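Local atomic coordinates of 27kDa outer membrane protein (Silicibacter pomeroyi, PDB entry 3GYK), a protein that probably works as a thiol-disulfide oxidoreductase, this chain being the DsbA-like thioredoxin domain of a longer protein. Residues Phe30-Pro35 and Ala86-Leu91; Tyr58-Ile63 and Phe70-Ala75. All blocks are in the same frame, centred on the assembly; numbering follows the deposited sequence.

In the fold
From the N terminus, strand 24-30 runs into the loop of 30-35, which leads to helix 35-50; the chain then returns through strand 54-60. Just beyond this strand, interaction 2 closes a short loop by bringing helix 66-77 back against 58-63. Interaction 1 closes a much longer loop, from 30-35 to helix 84-92, and interaction 2 is nested inside it. The two contacts touch: Y32 of interaction 1 is hydrogen-bonded to E60 of interaction 2, and D31 to the backbone of I63. Together they tie two neighbouring strands of the thioredoxin-like sheet to two successive helices that follow strand 54-60.

Interaction 1: Phe30-Pro35 and Ala86-Leu91; sequences FDYNCP and AFHWAL
Y32 and H88 are joined by the one hydrogen bond between 30-35 and 86-91. H88 ND1 donates to Y32 OH at 2.9 Å, and the oxygen lies close to the imidazole plane, 14° out of it. The same hydroxyl is bonded to E60 OE2, so two polar partners fix the end of the tyrosine. With a phenylalanine in place of Y32 the hydroxyl is gone, and H88 ND1 would probably be left without its acceptor and E60 without one of its two tyrosine hydroxyls.

F30, at the end of strand 24-30, makes the defined aromatic pair. H88 turns an edge to it in an offset edge-to-face arrangement, with planes at 67° and centroids 4.8 Å apart; H88 CE1 sits over the rim of one F30 face, 3.5 Å from F30 CZ. Because its CG is anti to the backbone N (chi1 171°), the imidazole reaches out from the helix to meet both rings.

Apolar packing is the work of L91. Its CD1 stands over the centre of the Y32 ring, 4.0 Å from the centroid, in a CH-pi contact, and also lies over a face of F87, so the methyl touches two rings. L91 CB comes to 3.5 Å from Y32 CD1.

Y32 itself lies within an Asx turn, D31 OD1 to N33 N, and a type I turn from D31 to C34, the N-cap of helix 35-50. C34 and C37 form a CxxC pattern at this helix start, consistent with a thioredoxin-type redox site; the loop leading to it, with the end of strand 24-30, packs here against helix 84-92.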
loop_
_atom_site.group_PDB
_atom_site.type_symbol
_atom_site.label_atom_id
_atom_site.label_comp_id
_atom_site.label_asym_id
_atom_site.label_seq_id
_atom_site.Cartn_x
_atom_site.Cartn_y
_atom_site.Cartn_z
ATOM N N PHE A 30 4.137 0.347 3.075
ATOM C CA PHE A 30 5.206 0.499 2.080
ATOM C C PHE A 30 5.566 1.970 1.821
ATOM O O PHE A 30 4.824 2.888 2.214
ATOM C CB PHE A 30 4.765 -0.138 0.738
ATOM C CG PHE A 30 3.477 0.431 0.209
ATOM C CD1 PHE A 30 3.470 1.628 -0.489
ATOM C CD2 PHE A 30 2.258 -0.216 0.463
ATOM C CE1 PHE A 30 2.277 2.179 -0.959
ATOM C CE2 PHE A 30 1.048 0.347 0.011
ATOM C CZ PHE A 30 1.065 1.532 -0.709
ATOM N N ASP A 31 6.713 2.143 1.144
ATOM C CA ASP A 31 7.285 3.465 0.793
ATOM C C ASP A 31 7.788 3.293 -0.637
ATOM O O ASP A 31 8.449 2.291 -0.946
ATOM C CB ASP A 31 8.430 3.770 1.783
ATOM C CG ASP A 31 9.149 5.089 1.507
ATOM O OD1 ASP A 31 9.672 5.251 0.379
ATOM O OD2 ASP A 31 9.229 5.930 2.436
ATOM N N TYR A 32 7.483 4.266 -1.508
ATOM C CA TYR A 32 7.818 4.150 -2.939
ATOM C C TYR A 32 9.310 4.174 -3.259
ATOM O O TYR A 32 9.682 3.818 -4.357
ATOM C CB TYR A 32 7.057 5.183 -3.816
ATOM C CG TYR A 32 5.576 4.902 -3.840
ATOM C CD1 TYR A 32 5.064 3.832 -4.595
ATOM C CD2 TYR A 32 4.690 5.683 -3.097
ATOM C CE1 TYR A 32 3.680 3.531 -4.589
ATOM C CE2 TYR A 32 3.295 5.403 -3.091
ATOM C CZ TYR A 32 2.808 4.334 -3.837
ATOM O OH TYR A 32 1.454 4.062 -3.793
ATOM N N ASN A 33 10.152 4.542 -2.285
ATOM C CA ASN A 33 11.585 4.537 -2.465
ATOM C C ASN A 33 12.301 3.390 -1.752
ATOM O O ASN A 33 13.547 3.314 -1.751
ATOM C CB ASN A 33 12.151 5.881 -2.031
ATOM C CG ASN A 33 11.923 6.961 -3.093
ATOM O OD1 ASN A 33 12.238 6.744 -4.262
ATOM N ND2 ASN A 33 11.380 8.109 -2.692
ATOM N N CYS A 34 11.513 2.481 -1.191
ATOM C CA CYS A 34 12.070 1.343 -0.480
ATOM C C CYS A 34 12.403 0.197 -1.450
ATOM O O CYS A 34 11.499 -0.343 -2.123
ATOM C CB CYS A 34 11.083 0.935 0.609
ATOM S SG CYS A 34 11.478 -0.661 1.393
ATOM N N PRO A 35 13.684 -0.197 -1.524
ATOM C CA PRO A 35 14.102 -1.230 -2.488
ATOM C C PRO A 35 13.360 -2.551 -2.276
ATOM O O PRO A 35 12.977 -3.228 -3.250
ATOM C CB PRO A 35 15.588 -1.416 -2.186
ATOM C CG PRO A 35 16.019 -0.124 -1.602
ATOM C CD PRO A 35 14.845 0.421 -0.847
ATOM N N ALA A 86 -3.574 1.919 -10.632
ATOM C CA ALA A 86 -2.676 2.037 -11.782
ATOM C C ALA A 86 -1.465 2.887 -11.401
ATOM O O ALA A 86 -0.319 2.576 -11.774
ATOM C CB ALA A 86 -3.404 2.661 -12.955
ATOM N N PHE A 87 -1.714 3.945 -10.632
ATOM C CA PHE A 87 -0.632 4.853 -10.223
ATOM C C PHE A 87 0.335 4.168 -9.248
ATOM O O PHE A 87 1.569 4.277 -9.394
ATOM C CB PHE A 87 -1.249 6.126 -9.618
ATOM C CG PHE A 87 -0.283 7.292 -9.448
ATOM C CD1 PHE A 87 0.846 7.452 -10.265
ATOM C CD2 PHE A 87 -0.550 8.264 -8.471
ATOM C CE1 PHE A 87 1.697 8.561 -10.097
ATOM C CE2 PHE A 87 0.291 9.365 -8.289
ATOM C CZ PHE A 87 1.418 9.520 -9.116
ATOM N N HIS A 88 -0.212 3.420 -8.293
ATOM C CA HIS A 88 0.588 2.646 -7.354
ATOM C C HIS A 88 1.535 1.680 -8.062
ATOM O O HIS A 88 2.730 1.663 -7.758
ATOM C CB HIS A 88 -0.297 1.867 -6.364
ATOM C CG HIS A 88 0.470 0.903 -5.530
ATOM N ND1 HIS A 88 1.102 1.279 -4.370
ATOM C CD2 HIS A 88 0.755 -0.410 -5.711
ATOM C CE1 HIS A 88 1.733 0.239 -3.855
ATOM N NE2 HIS A 88 1.545 -0.799 -4.655
ATOM N N TRP A 89 1.004 0.874 -8.990
ATOM C CA TRP A 89 1.831 -0.083 -9.711
ATOM C C TRP A 89 2.903 0.639 -10.529
ATOM O O TRP A 89 4.039 0.160 -10.618
ATOM C CB TRP A 89 1.006 -1.002 -10.647
ATOM C CG TRP A 89 -0.010 -1.918 -9.948
ATOM C CD1 TRP A 89 -1.329 -2.102 -10.313
ATOM C CD2 TRP A 89 0.197 -2.740 -8.784
ATOM N NE1 TRP A 89 -1.941 -2.997 -9.448
ATOM C CE2 TRP A 89 -1.030 -3.401 -8.506
ATOM C CE3 TRP A 89 1.309 -3.013 -7.962
ATOM C CZ2 TRP A 89 -1.180 -4.300 -7.430
ATOM C CZ3 TRP A 89 1.156 -3.913 -6.882
ATOM C CH2 TRP A 89 -0.081 -4.544 -6.635
ATOM N N ALA A 90 2.548 1.787 -11.106
ATOM C CA ALA A 90 3.482 2.505 -11.995
ATOM C C ALA A 90 4.631 3.141 -11.201
ATOM O O ALA A 90 5.800 3.126 -11.643
ATOM C CB ALA A 90 2.748 3.549 -12.834
ATOM N N LEU A 91 4.293 3.711 -10.043
ATOM C CA LEU A 91 5.286 4.254 -9.114
ATOM C C LEU A 91 6.186 3.167 -8.586
ATOM O O LEU A 91 7.397 3.289 -8.621
ATOM C CB LEU A 91 4.615 4.956 -7.931
ATOM C CG LEU A 91 3.906 6.279 -8.237
ATOM C CD1 LEU A 91 3.037 6.724 -7.073
ATOM C CD2 LEU A 91 4.950 7.350 -8.590
#

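Interaction 2: Tyr58-Ile63 and Phe70-Ala75; sequences YREWPI and FAARAA
E60 reaches from the end of strand 54-60 to the flank of helix 66-77, where its carboxylate meets two alanines three residues apart. OE1 lies beside A72, with E60 OE1 3.4 Å from A72 CB and equally near its CA, while E60 OE2 stands 3.4 Å from A75 CB. The side chain leaves the strand with CG anti to the carbonyl carbon (chi1 -63°) and then bends sharply at chi2 (-93°), which brings the acid group alongside the helix and sets its two oxygens against alanines about one turn apart.

P62 approaches the same helix two residues later. The methyl of A72 faces the proline ring, with A72 CB 3.6 Å from P62 CG and 3.8 Å from P62 CB and from P62 CD, so three ring carbons bear on it together. A72 thus has the carboxylate on one part of its surface and the pyrrolidine on another. The small alanines are consistent with the close approach of the helix: the CA atoms of E60 and A72 are 5.9 Å apart.

No hydrogen bond crosses between the segments. The buried E60 OE2 is instead gripped by the hydroxyls of Y32 and Y84, and the E60 backbone is bonded through its N to H129 and through its O to S133. W61 points the other way, onto helix 124-140.

The strand end is therefore packed between helix 66-77 and helix 124-140. This is consistent with a DsbA-like fold, in which a group of helices is inserted into the thioredoxin core; helix 66-77 is the first helix after strand 54-60, which lies next to the middle strand 24-30.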
loop_
_atom_site.group_PDB
_atom_site.type_symbol
_atom_site.label_atom_id
_atom_site.label_comp_id
_atom_site.label_asym_id
_atom_site.label_seq_id
_atom_site.Cartn_x
_atom_site.Cartn_y
_atom_site.Cartn_z
ATOM N N TYR A 58 -3.945 -1.350 1.704
ATOM C CA TYR A 58 -2.685 -0.608 1.641
ATOM C C TYR A 58 -2.560 0.475 2.699
ATOM O O TYR A 58 -3.486 1.294 2.882
ATOM C CB TYR A 58 -2.544 0.023 0.258
ATOM C CG TYR A 58 -1.993 -0.896 -0.809
ATOM C CD1 TYR A 58 -1.568 -2.192 -0.517
ATOM C CD2 TYR A 58 -1.834 -0.436 -2.097
ATOM C CE1 TYR A 58 -0.997 -3.013 -1.509
ATOM C CE2 TYR A 58 -1.281 -1.245 -3.089
ATOM C CZ TYR A 58 -0.857 -2.520 -2.787
ATOM O OH TYR A 58 -0.318 -3.303 -3.781
ATOM N N ARG A 59 -1.407 0.496 3.378
ATOM C CA ARG A 59 -1.046 1.589 4.259
ATOM C C ARG A 59 0.175 2.295 3.642
ATOM O O ARG A 59 1.303 1.741 3.605
ATOM C CB ARG A 59 -0.644 1.088 5.664
ATOM C CG ARG A 59 -1.761 0.379 6.489
ATOM C CD ARG A 59 -3.101 1.142 6.570
ATOM N NE ARG A 59 -2.984 2.576 6.842
ATOM C CZ ARG A 59 -4.020 3.333 7.197
ATOM N NH1 ARG A 59 -5.233 2.754 7.374
ATOM N NH2 ARG A 59 -3.877 4.661 7.325
ATOM N N GLU A 60 -0.058 3.501 3.158
ATOM C CA GLU A 60 1.044 4.340 2.678
ATOM C C GLU A 60 1.773 4.812 3.909
ATOM O O GLU A 60 1.191 5.507 4.760
ATOM C CB GLU A 60 0.465 5.528 1.902
ATOM C CG GLU A 60 -0.301 5.123 0.660
ATOM C CD GLU A 60 0.603 5.124 -0.598
ATOM O OE1 GLU A 60 1.780 5.526 -0.485
ATOM O OE2 GLU A 60 0.112 4.749 -1.688
ATOM N N TRP A 61 3.051 4.431 4.017
ATOM C CA TRP A 61 3.862 4.766 5.187
ATOM C C TRP A 61 5.185 5.361 4.712
ATOM O O TRP A 61 6.230 4.687 4.692
ATOM C CB TRP A 61 4.081 3.518 6.060
ATOM C CG TRP A 61 4.723 3.818 7.379
ATOM C CD1 TRP A 61 4.657 4.998 8.086
ATOM C CD2 TRP A 61 5.546 2.935 8.153
ATOM N NE1 TRP A 61 5.396 4.900 9.244
ATOM C CE2 TRP A 61 5.943 3.648 9.314
ATOM C CE3 TRP A 61 5.974 1.602 7.988
ATOM C CZ2 TRP A 61 6.777 3.094 10.291
ATOM C CZ3 TRP A 61 6.816 1.050 8.977
ATOM C CH2 TRP A 61 7.195 1.787 10.096
ATOM N N PRO A 62 5.125 6.624 4.246
ATOM C CA PRO A 62 6.335 7.274 3.728
ATOM C C PRO A 62 7.317 7.601 4.877
ATOM O O PRO A 62 6.990 8.382 5.780
ATOM C CB PRO A 62 5.790 8.537 3.058
ATOM C CG PRO A 62 4.501 8.857 3.852
ATOM C CD PRO A 62 3.911 7.450 4.025
ATOM N N ILE A 63 8.484 6.974 4.841
ATOM C CA ILE A 63 9.480 7.088 5.922
ATOM C C ILE A 63 10.884 7.375 5.415
ATOM O O ILE A 63 11.783 7.589 6.210
ATOM C CB ILE A 63 9.466 5.824 6.856
ATOM C CG1 ILE A 63 9.731 4.542 6.058
ATOM C CG2 ILE A 63 8.110 5.742 7.638
ATOM C CD1 ILE A 63 9.896 3.246 6.919
ATOM N N PHE A 70 6.103 12.902 -0.913
ATOM C CA PHE A 70 5.440 13.421 -2.106
ATOM C C PHE A 70 4.690 12.293 -2.816
ATOM O O PHE A 70 3.513 12.432 -3.140
ATOM C CB PHE A 70 6.451 14.099 -3.041
ATOM C CG PHE A 70 5.814 14.878 -4.161
ATOM C CD1 PHE A 70 5.724 16.264 -4.086
ATOM C CD2 PHE A 70 5.281 14.230 -5.282
ATOM C CE1 PHE A 70 5.115 17.027 -5.124
ATOM C CE2 PHE A 70 4.679 14.984 -6.328
ATOM C CZ PHE A 70 4.594 16.376 -6.237
ATOM N N ALA A 71 5.390 11.187 -3.046
ATOM C CA ALA A 71 4.824 10.017 -3.702
ATOM C C ALA A 71 3.588 9.458 -2.976
ATOM O O ALA A 71 2.565 9.165 -3.617
ATOM C CB ALA A 71 5.912 8.936 -3.830
ATOM N N ALA A 72 3.684 9.285 -1.655
ATOM C CA ALA A 72 2.540 8.812 -0.865
ATOM C C ALA A 72 1.341 9.776 -0.979
ATOM O O ALA A 72 0.202 9.320 -1.187
ATOM C CB ALA A 72 2.928 8.592 0.581
ATOM N N ARG A 73 1.591 11.084 -0.855
ATOM C CA ARG A 73 0.502 12.064 -0.978
ATOM C C ARG A 73 -0.129 11.996 -2.372
ATOM O O ARG A 73 -1.362 11.979 -2.510
ATOM C CB ARG A 73 0.991 13.486 -0.675
ATOM C CG ARG A 73 1.415 13.640 0.784
ATOM C CD ARG A 73 1.638 15.081 1.160
ATOM N NE ARG A 73 1.614 15.179 2.609
ATOM C CZ ARG A 73 0.522 15.458 3.315
ATOM N NH1 ARG A 73 -0.626 15.713 2.700
ATOM N NH2 ARG A 73 0.585 15.502 4.637
ATOM N N ALA A 74 0.731 11.925 -3.387
ATOM C CA ALA A 74 0.282 11.904 -4.792
ATOM C C ALA A 74 -0.574 10.662 -5.040
ATOM O O ALA A 74 -1.637 10.744 -5.659
ATOM C CB ALA A 74 1.468 11.893 -5.700
ATOM N N ALA A 75 -0.101 9.517 -4.553
ATOM C CA ALA A 75 -0.834 8.277 -4.737
ATOM C C ALA A 75 -2.210 8.373 -4.084
ATOM O O ALA A 75 -3.219 8.065 -4.727
ATOM C CB ALA A 75 -0.019 7.066 -4.173
#